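Long-range contact in serine hydrolase CCSP0084 (Cycloclasticus sp. P1, PDB 4I3F), which probably hydrolyses esters and the carbon-carbon bonds of meta-cleavage products formed when bacteria degrade aromatic hydrocarbons: residues P150-P154 / N258-L262. Sequence-based numbering, arbitrary orientation.
Sequences PVGAP and NAYYL
In this alpha/beta hydrolase fold, the loop that follows strand 142-148 of the central sheet packs on helix 257-265, and Pro154 of that loop lies across Tyr261 of the helix. The two side chains meet at about a right angle in a CH-pi contact: CD of Pro154, whose C-H bonds are somewhat polarised by the neighbouring amide nitrogen, sits 3.5 Å from the centroid of the Tyr261 ring, 22° off its normal. The tyrosine reaches the proline because its CG is anti to the backbone N (chi1 -176°), which turns the ring so that one face meets Pro154; Arg265 also makes a cation-pi contact with this ring. Ala153 CB points at the helix and lies 3.5 Å from Tyr261 CD2 and 4.3 Å from Leu262 CG; a methyl suits a place so close to both. With an alanine in place of Tyr261, Pro154 would probably lose its aromatic platform and Arg265 its cation-pi partner. At the start of the loop segment, Pro150 and Leu262 run antiparallel alongside one another, CG of the proline 3.6 Å from CD1 of the leucine. Gly152, whose O lies 4.2 Å from Leu262 CD2, has a backbone shape (phi 128°) in which a side chain would collide with the carbonyl oxygen of Val151. Asn258 is the polar member: its ND2 is hydrogen-bonded to Pro255 O, while a water donates to Pro154 O at 2.6 Å and only weakly to Asn258 OD1. Since the backbone of Val151 is hydrogen-bonded to that of Ser125, of a probable nucleophile elbow, the contact joins helix 257-265 to the likely catalytic region chiefly through apolar and CH-pi packing, with a water that links the two sides only weakly.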
loop_
_atom_site.group_PDB
_atom_site.type_symbol
_atom_site.label_atom_id
_atom_site.label_comp_id
_atom_site.label_asym_id
_atom_site.label_seq_id
_atom_site.Cartn_x
_atom_site.Cartn_y
_atom_site.Cartn_z
ATOM N N PRO A 150 -3.918 -4.202 5.659
ATOM C CA PRO A 150 -4.711 -3.938 4.463
ATOM C C PRO A 150 -6.136 -3.459 4.746
ATOM O O PRO A 150 -6.741 -3.849 5.743
ATOM C CB PRO A 150 -4.767 -5.317 3.787
ATOM C CG PRO A 150 -4.778 -6.276 4.936
ATOM C CD PRO A 150 -3.847 -5.646 5.970
ATOM N N VAL A 151 -6.665 -2.620 3.855
ATOM C CA VAL A 151 -8.113 -2.420 3.802
ATOM C C VAL A 151 -8.688 -3.603 3.033
ATOM O O VAL A 151 -7.932 -4.377 2.446
ATOM C CB VAL A 151 -8.508 -1.071 3.156
ATOM C CG1 VAL A 151 -7.997 0.087 4.006
ATOM C CG2 VAL A 151 -7.980 -0.948 1.726
ATOM N N GLY A 152 -10.010 -3.771 3.053
ATOM C CA GLY A 152 -10.614 -4.915 2.386
ATOM C C GLY A 152 -11.559 -5.697 3.282
ATOM O O GLY A 152 -12.349 -6.500 2.797
ATOM N N ALA A 153 -11.466 -5.463 4.589
ATOM C CA ALA A 153 -12.419 -6.023 5.547
ATOM C C ALA A 153 -13.350 -4.908 6.016
ATOM O O ALA A 153 -12.976 -3.738 6.000
ATOM C CB ALA A 153 -11.685 -6.634 6.722
ATOM N N PRO A 154 -14.573 -5.262 6.435
ATOM C CA PRO A 154 -15.493 -4.227 6.921
ATOM C C PRO A 154 -15.127 -3.745 8.319
ATOM O O PRO A 154 -14.809 -4.568 9.184
ATOM C CB PRO A 154 -16.852 -4.941 6.923
ATOM C CG PRO A 154 -16.513 -6.398 7.086
ATOM C CD PRO A 154 -15.220 -6.580 6.330
ATOM N N ASN A 258 -9.377 -6.562 11.288
ATOM C CA ASN A 258 -9.417 -6.773 9.828
ATOM C C ASN A 258 -8.552 -7.887 9.394
ATOM O O ASN A 258 -8.865 -8.595 8.521
ATOM C CB ASN A 258 -8.857 -5.639 9.066
ATOM C CG ASN A 258 -9.699 -4.562 9.137
ATOM O OD1 ASN A 258 -10.620 -4.619 8.497
ATOM N ND2 ASN A 258 -9.563 -3.721 10.192
ATOM N N ALA A 259 -7.409 -7.972 10.030
ATOM C CA ALA A 259 -6.498 -9.041 9.652
ATOM C C ALA A 259 -7.123 -10.373 10.012
ATOM O O ALA A 259 -7.065 -11.335 9.232
ATOM C CB ALA A 259 -5.139 -8.866 10.330
ATOM N N TYR A 260 -7.723 -10.439 11.196
ATOM C CA TYR A 260 -8.397 -11.657 11.632
ATOM C C TYR A 260 -9.554 -12.029 10.705
ATOM O O TYR A 260 -9.799 -13.213 10.440
ATOM C CB TYR A 260 -8.941 -11.473 13.041
ATOM C CG TYR A 260 -7.898 -11.262 14.123
ATOM C CD1 TYR A 260 -8.277 -10.813 15.382
ATOM C CD2 TYR A 260 -6.552 -11.527 13.904
ATOM C CE1 TYR A 260 -7.345 -10.622 16.388
ATOM C CE2 TYR A 260 -5.615 -11.328 14.917
ATOM C CZ TYR A 260 -6.018 -10.885 16.144
ATOM O OH TYR A 260 -5.092 -10.712 17.157
ATOM N N TYR A 261 -10.286 -11.017 10.242
ATOM C CA TYR A 261 -11.404 -11.200 9.319
ATOM C C TYR A 261 -10.908 -11.815 8.020
ATOM O O TYR A 261 -11.508 -12.774 7.504
ATOM C CB TYR A 261 -12.015 -9.830 9.016
ATOM C CG TYR A 261 -13.257 -9.838 8.151
ATOM C CD1 TYR A 261 -14.520 -9.836 8.719
ATOM C CD2 TYR A 261 -13.161 -9.823 6.764
ATOM C CE1 TYR A 261 -15.660 -9.829 7.927
ATOM C CE2 TYR A 261 -14.293 -9.826 5.970
ATOM C CZ TYR A 261 -15.535 -9.824 6.551
ATOM O OH TYR A 261 -16.663 -9.814 5.752
ATOM N N LEU A 262 -9.826 -11.252 7.485
ATOM C CA LEU A 262 -9.294 -11.709 6.210
ATOM C C LEU A 262 -8.774 -13.141 6.306
ATOM O O LEU A 262 -9.117 -13.984 5.465
ATOM C CB LEU A 262 -8.231 -10.748 5.671
ATOM C CG LEU A 262 -8.789 -9.381 5.258
ATOM C CD1 LEU A 262 -7.684 -8.369 5.009
ATOM C CD2 LEU A 262 -9.672 -9.499 4.017
HETATM O O HOH W 1 -13.197 -6.290 10.171
#